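Local coordinates for LEOA (PDB 4AUR), which is a bacterial dynamin of enterotoxigenic Escherichia coli that probably binds and hydrolyses GTP, and has been linked with the LT toxin, at residues Phe368-His371 with Leu372-Gln376; Phe477-Gly480 with Ser481-Asp485. All coordinates share one frame; numbering follows the deposited sequence.

Contact 1: residues Phe368-His371 with Leu372-Gln376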
ATOM      1  N   PHE A 368      51.925 -40.772  14.816  1.00 29.26           N
ATOM      2  CA  PHE A 368      50.765 -40.364  15.598  1.00 28.75           C
ATOM      3  C   PHE A 368      50.847 -38.918  16.035  1.00 28.92           C
ATOM      4  O   PHE A 368      49.829 -38.256  16.061  1.00 28.79           O
ATOM      5  CB  PHE A 368      50.608 -41.253  16.846  1.00 29.68           C
ATOM      6  CG  PHE A 368      49.335 -41.034  17.596  1.00 27.61           C
ATOM      7  CD1 PHE A 368      48.127 -41.374  17.034  1.00 28.26           C
ATOM      8  CD2 PHE A 368      49.350 -40.489  18.851  1.00 29.38           C
ATOM      9  CE1 PHE A 368      46.942 -41.177  17.700  1.00 27.94           C
ATOM     10  CE2 PHE A 368      48.165 -40.271  19.537  1.00 30.98           C
ATOM     11  CZ  PHE A 368      46.955 -40.622  18.959  1.00 29.26           C
ATOM     12  N   LYS A 369      52.037 -38.431  16.385  1.00 27.24           N
ATOM     13  CA  LYS A 369      52.161 -37.088  16.941  1.00 27.96           C
ATOM     14  C   LYS A 369      51.989 -36.037  15.856  1.00 28.03           C
ATOM     15  O   LYS A 369      51.478 -34.952  16.105  1.00 30.30           O
ATOM     16  CB  LYS A 369      53.512 -36.890  17.620  1.00 30.25           C
ATOM     17  CG  LYS A 369      53.566 -35.683  18.543  1.00 33.96           C
ATOM     18  CD  LYS A 369      54.865 -35.629  19.329  1.00 37.60           C
ATOM     19  CE  LYS A 369      54.796 -34.622  20.473  1.00 41.16           C
ATOM     20  NZ  LYS A 369      55.982 -34.757  21.381  1.00 42.60           N
ATOM     21  N   LEU A 370      52.451 -36.355  14.662  1.00 25.90           N
ATOM     22  CA  LEU A 370      52.301 -35.498  13.525  1.00 23.61           C
ATOM     23  C   LEU A 370      50.849 -35.475  13.128  1.00 24.67           C
ATOM     24  O   LEU A 370      50.278 -34.427  12.872  1.00 27.00           O
ATOM     25  CB  LEU A 370      53.095 -36.056  12.371  1.00 22.74           C
ATOM     26  CG  LEU A 370      53.074 -35.181  11.143  1.00 22.52           C
ATOM     27  CD1 LEU A 370      53.607 -33.807  11.507  1.00 23.15           C
ATOM     28  CD2 LEU A 370      53.922 -35.810  10.072  1.00 22.21           C
ATOM     29  N   HIS A 371      50.252 -36.646  13.067  1.00 23.67           N
ATOM     30  CA  HIS A 371      48.873 -36.775  12.686  1.00 24.08           C
ATOM     31  C   HIS A 371      47.964 -35.868  13.540  1.00 23.79           C
ATOM     32  O   HIS A 371      47.197 -35.056  13.036  1.00 22.59           O
ATOM     33  CB  HIS A 371      48.477 -38.238  12.796  1.00 24.19           C
ATOM     34  CG  HIS A 371      47.012 -38.460  12.868  1.00 25.03           C
ATOM     35  ND1 HIS A 371      46.196 -38.378  11.761  1.00 26.94           N
ATOM     36  CD2 HIS A 371      46.212 -38.780  13.907  1.00 26.99           C
ATOM     37  CE1 HIS A 371      44.951 -38.640  12.117  1.00 28.04           C
ATOM     38  NE2 HIS A 371      44.930 -38.880  13.418  1.00 28.69           N
ATOM     39  N   LEU A 372      48.093 -35.975  14.843  1.00 23.96           N
ATOM     40  CA  LEU A 372      47.307 -35.150  15.725  1.00 23.34           C
ATOM     41  C   LEU A 372      47.531 -33.700  15.478  1.00 23.79           C
ATOM     42  O   LEU A 372      46.628 -32.930  15.721  1.00 25.57           O
ATOM     43  CB  LEU A 372      47.670 -35.385  17.179  1.00 23.33           C
ATOM     44  CG  LEU A 372      47.360 -36.744  17.732  1.00 23.13           C
ATOM     45  CD1 LEU A 372      47.591 -36.669  19.223  1.00 23.71           C
ATOM     46  CD2 LEU A 372      45.940 -37.150  17.388  1.00 23.80           C
ATOM     47  N   ARG A 373      48.728 -33.290  15.075  1.00 24.16           N
ATOM     48  CA  ARG A 373      48.915 -31.859  14.901  1.00 26.45           C
ATOM     49  C   ARG A 373      48.400 -31.363  13.556  1.00 25.69           C
ATOM     50  O   ARG A 373      47.789 -30.325  13.484  1.00 26.43           O
ATOM     51  CB  ARG A 373      50.314 -31.356  15.273  1.00 26.78           C
ATOM     52  CG  ARG A 373      51.469 -31.875  14.486  1.00 28.67           C
ATOM     53  CD  ARG A 373      52.773 -31.422  15.140  1.00 29.23           C
ATOM     54  NE  ARG A 373      52.888 -29.969  15.126  1.00 29.42           N
ATOM     55  CZ  ARG A 373      53.883 -29.271  14.586  1.00 30.46           C
ATOM     56  NH1 ARG A 373      54.923 -29.859  13.998  1.00 30.11           N
ATOM     57  NH2 ARG A 373      53.838 -27.945  14.656  1.00 32.38           N
ATOM     58  N   ILE A 374      48.576 -32.132  12.506  1.00 26.39           N
ATOM     59  CA  ILE A 374      47.860 -31.864  11.281  1.00 25.29           C
ATOM     60  C   ILE A 374      46.344 -31.854  11.524  1.00 26.79           C
ATOM     61  O   ILE A 374      45.622 -30.979  11.045  1.00 26.65           O
ATOM     62  CB  ILE A 374      48.191 -32.919  10.227  1.00 24.95           C
ATOM     63  CG1 ILE A 374      49.647 -32.775   9.799  1.00 24.71           C
ATOM     64  CG2 ILE A 374      47.223 -32.837   9.037  1.00 25.30           C
ATOM     65  CD1 ILE A 374      50.075 -33.780   8.739  1.00 25.46           C
ATOM     66  N   LYS A 375      45.851 -32.846  12.247  1.00 28.22           N
ATOM     67  CA  LYS A 375      44.413 -32.984  12.428  1.00 29.30           C
ATOM     68  C   LYS A 375      43.792 -31.777  13.106  1.00 29.79           C
ATOM     69  O   LYS A 375      42.696 -31.370  12.794  1.00 33.93           O
ATOM     70  CB  LYS A 375      44.111 -34.220  13.241  1.00 29.84           C
ATOM     71  CG  LYS A 375      42.740 -34.160  13.834  1.00 33.47           C
ATOM     72  CD  LYS A 375      42.086 -35.498  13.947  1.00 35.62           C
ATOM     73  CE  LYS A 375      40.770 -35.314  14.676  1.00 37.13           C
ATOM     74  NZ  LYS A 375      39.729 -36.055  13.928  1.00 39.28           N
ATOM     75  N   GLN A 376      44.505 -31.221  14.050  1.00 31.36           N
ATOM     76  CA  GLN A 376      44.038 -30.127  14.851  1.00 33.39           C
ATOM     77  C   GLN A 376      43.994 -28.832  14.014  1.00 33.49           C
ATOM     78  O   GLN A 376      43.188 -27.946  14.261  1.00 35.99           O
ATOM     79  CB  GLN A 376      45.007 -30.038  16.024  1.00 37.40           C
ATOM     80  CG  GLN A 376      44.738 -28.988  17.073  1.00 43.50           C
ATOM     81  CD  GLN A 376      46.001 -28.187  17.352  1.00 48.29           C
ATOM     82  OE1 GLN A 376      46.016 -26.954  17.195  1.00 46.94           O
ATOM     83  NE2 GLN A 376      47.095 -28.895  17.715  1.00 49.64           N
TER
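F368 and L372 make a CH-pi contact in the first turns of helix 368-408. The leucine lies over one face of the phenyl ring: CG of L372 is 4.2 Å from the centroid of the F368 ring and 17° off the ring normal, displaced toward the rim. CD1 of L372 reaches CE2 of F368 at 3.7 Å. CG of F368 lies anti to the backbone N and beside the carbonyl carbon (chi1 -172°), a setting in which the ring comes over L372, one turn on. A second apolar pair, again of residues one turn apart, joins CG of L370 to CD1 of I374 at 4.1 Å.

Both pairs follow the i to i+4 spacing of an alpha-helix, here in the dynamin-like helical domain. L370 and I374 are buried, L370 against L339 of helix 275-343 and I374 against P510 and F511 of helix 489-518, whereas F368 and L372 are exposed.

Three good backbone bonds follow the i to i+4 pattern. N of L372 donates to O of F368 at 3.1 Å, N of I374 to O of L370 at 2.9 Å with a 172° angle at the hydrogen, and N of K375 to O of H371 at 2.7 Å. N of R373 divides between a weak i+4 bond to O of K369 and a weak i+3 bond to O of L370. The imidazole of H371 stacks on the ring of W457.

Contact 2: residues Phe477-Gly480 with Ser481-Asp485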
ATOM      1  N   PHE A 477      67.169 -44.809  25.067  1.00 40.19           N
ATOM      2  CA  PHE A 477      67.994 -45.420  24.046  1.00 42.47           C
ATOM      3  C   PHE A 477      69.121 -44.534  23.541  1.00 46.99           C
ATOM      4  O   PHE A 477      68.871 -43.448  23.014  1.00 45.42           O
ATOM      5  CB  PHE A 477      67.118 -45.804  22.881  1.00 42.16           C
ATOM      6  CG  PHE A 477      67.857 -46.454  21.762  1.00 42.59           C
ATOM      7  CD1 PHE A 477      68.279 -47.774  21.867  1.00 44.09           C
ATOM      8  CD2 PHE A 477      68.118 -45.756  20.595  1.00 43.41           C
ATOM      9  CE1 PHE A 477      68.960 -48.379  20.829  1.00 42.73           C
ATOM     10  CE2 PHE A 477      68.797 -46.358  19.552  1.00 42.97           C
ATOM     11  CZ  PHE A 477      69.218 -47.671  19.672  1.00 43.40           C
ATOM     12  N   THR A 478      70.357 -45.012  23.728  1.00 53.37           N
ATOM     13  CA  THR A 478      71.522 -44.572  22.945  1.00 58.81           C
ATOM     14  C   THR A 478      72.051 -45.780  22.148  1.00 59.79           C
ATOM     15  O   THR A 478      71.844 -46.936  22.532  1.00 60.25           O
ATOM     16  CB  THR A 478      72.655 -43.991  23.824  1.00 60.37           C
ATOM     17  OG1 THR A 478      73.048 -44.966  24.797  1.00 59.65           O
ATOM     18  CG2 THR A 478      72.221 -42.685  24.526  1.00 61.10           C
ATOM     19  N   ILE A 479      72.742 -45.506  21.048  1.00 58.17           N
ATOM     20  CA  ILE A 479      73.175 -46.556  20.134  1.00 58.66           C
ATOM     21  C   ILE A 479      74.426 -47.278  20.650  1.00 64.67           C
ATOM     22  O   ILE A 479      75.426 -46.644  21.008  1.00 61.80           O
ATOM     23  CB  ILE A 479      73.457 -45.981  18.731  1.00 57.26           C
ATOM     24  CG1 ILE A 479      72.206 -45.264  18.181  1.00 55.51           C
ATOM     25  CG2 ILE A 479      73.932 -47.089  17.793  1.00 57.53           C
ATOM     26  CD1 ILE A 479      72.431 -44.470  16.909  1.00 52.55           C
ATOM     27  N   GLY A 480      74.375 -48.607  20.658  1.00 68.56           N
ATOM     28  CA  GLY A 480      75.473 -49.417  21.190  1.00 75.74           C
ATOM     29  C   GLY A 480      76.741 -49.415  20.345  1.00 79.42           C
ATOM     30  O   GLY A 480      76.729 -49.012  19.177  1.00 78.27           O
ATOM     31  N   SER A 481      77.840 -49.865  20.957  1.00 80.32           N
ATOM     32  CA  SER A 481      79.116 -50.062  20.257  1.00 78.25           C
ATOM     33  C   SER A 481      78.991 -51.149  19.192  1.00 74.76           C
ATOM     34  O   SER A 481      79.446 -50.971  18.068  1.00 67.47           O
ATOM     35  CB  SER A 481      80.220 -50.444  21.250  1.00 79.93           C
ATOM     36  OG  SER A 481      80.507 -49.372  22.132  1.00 76.07           O
ATOM     37  N   ASP A 482      78.357 -52.263  19.552  1.00 74.75           N
ATOM     38  CA  ASP A 482      78.140 -53.382  18.619  1.00 77.79           C
ATOM     39  C   ASP A 482      77.432 -52.981  17.327  1.00 75.96           C
ATOM     40  O   ASP A 482      77.635 -53.605  16.283  1.00 74.16           O
ATOM     41  CB  ASP A 482      77.332 -54.508  19.287  1.00 79.14           C
ATOM     42  CG  ASP A 482      78.208 -55.512  20.010  1.00 78.34           C
ATOM     43  OD1 ASP A 482      79.212 -55.101  20.632  1.00 80.10           O
ATOM     44  OD2 ASP A 482      77.888 -56.716  19.950  1.00 74.03           O
ATOM     45  N   LEU A 483      76.585 -51.959  17.403  1.00 74.97           N
ATOM     46  CA  LEU A 483      75.829 -51.522  16.238  1.00 71.98           C
ATOM     47  C   LEU A 483      76.604 -50.520  15.397  1.00 65.62           C
ATOM     48  O   LEU A 483      76.517 -50.538  14.169  1.00 61.50           O
ATOM     49  CB  LEU A 483      74.497 -50.911  16.671  1.00 74.97           C
ATOM     50  CG  LEU A 483      73.530 -50.568  15.531  1.00 74.98           C
ATOM     51  CD1 LEU A 483      73.258 -51.787  14.662  1.00 73.32           C
ATOM     52  CD2 LEU A 483      72.235 -50.003  16.090  1.00 75.97           C
ATOM     53  N   TRP A 484      77.355 -49.654  16.063  1.00 64.40           N
ATOM     54  CA  TRP A 484      78.094 -48.576  15.397  1.00 67.88           C
ATOM     55  C   TRP A 484      79.282 -49.086  14.595  1.00 72.27           C
ATOM     56  O   TRP A 484      79.575 -48.581  13.502  1.00 71.33           O
ATOM     57  CB  TRP A 484      78.596 -47.595  16.442  1.00 67.66           C
ATOM     58  CG  TRP A 484      78.974 -46.287  15.900  1.00 67.62           C
ATOM     59  CD1 TRP A 484      80.227 -45.779  15.807  1.00 71.36           C
ATOM     60  CD2 TRP A 484      78.090 -45.287  15.392  1.00 65.71           C
ATOM     61  NE1 TRP A 484      80.186 -44.516  15.271  1.00 71.76           N
ATOM     62  CE2 TRP A 484      78.882 -44.191  15.005  1.00 68.64           C
ATOM     63  CE3 TRP A 484      76.704 -45.210  15.228  1.00 63.04           C
ATOM     64  CZ2 TRP A 484      78.338 -43.027  14.459  1.00 69.57           C
ATOM     65  CZ3 TRP A 484      76.163 -44.059  14.689  1.00 66.76           C
ATOM     66  CH2 TRP A 484      76.981 -42.978  14.307  1.00 68.46           C
ATOM     67  N   ASP A 485      79.964 -50.084  15.157  1.00 73.53           N
ATOM     68  CA  ASP A 485      81.106 -50.725  14.517  1.00 76.04           C
ATOM     69  C   ASP A 485      80.684 -52.036  13.839  1.00 77.72           C
ATOM     70  O   ASP A 485      81.365 -53.052  13.962  1.00 87.68           O
ATOM     71  CB  ASP A 485      82.223 -50.959  15.551  1.00 75.40           C
ATOM     72  CG  ASP A 485      82.586 -49.683  16.326  1.00 76.94           C
ATOM     73  OD1 ASP A 485      82.062 -48.600  15.987  1.00 73.80           O
ATOM     74  OD2 ASP A 485      83.386 -49.758  17.282  1.00 74.07           O
TER
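I479 and L483 meet where an extended segment runs into the short helix 481-484, and the carbonyl of G480 is the main polar link across the join. O of G480 accepts from two successive backbone amides. N of W484 donates to O of G480 at 3.2 Å with an N-H...O angle of 148°, the i to i+4 bond of a helical turn; this donor is tilted 27° from the carbonyl plane. N of L483 adds a weak bond to O of G480, longer at 3.4 Å and more bent at 137°.

G480 occupies the N-cap position. Having no side chain, it cannot supply the side-chain acceptor of a classical capping box, and its part in the bonding described here is played by the backbone oxygen. At the other end of the turn, N of D485 donates to O of S481 at 3.1 Å, while D485 itself has left helical backbone angles. W484 contributes an acceptor as well, its O taking a hydrogen bond from NH1 of R492, whose cationic group also makes a cation-pi contact with the indole.

The apolar part rests on one methyl. CG2 of I479, anti to the backbone N, reaches CD2 of L483 at 3.8 Å and CE3 of W484 at 4.2 Å, meeting the indole obliquely.

Around this surface turn, loop residues pack on the same side chains: D349 on I479, L348 on W484 and W469 on L483. Residues 477-480 end the loop that leaves helix 464-467 and lead into the short helix 481-484, which through R492 is tied to helix 489-518, the next in the chain.

How the contacts relate
Contacts 1 and 2 come in series along the chain, and both belong to the dynamin-like helical region. Their centres are about 31 Å apart and their nearest atoms about 15 Å apart, so the two do not touch. Both lie on the same side of the chain's centre, the centre of contact 1 about 61 Å and that of contact 2 about 92 Å from it, which places 477-485 farther out in this elongated molecule. Helix 489-518 relates to both: its P510 and F511 pack against contact 1, while its R492 bonds to O of W484 and makes a cation-pi contact with the indole in contact 2. Neither contact includes residues of the probable P-loop, G60 to T67, which starts at the end of strand 54-60.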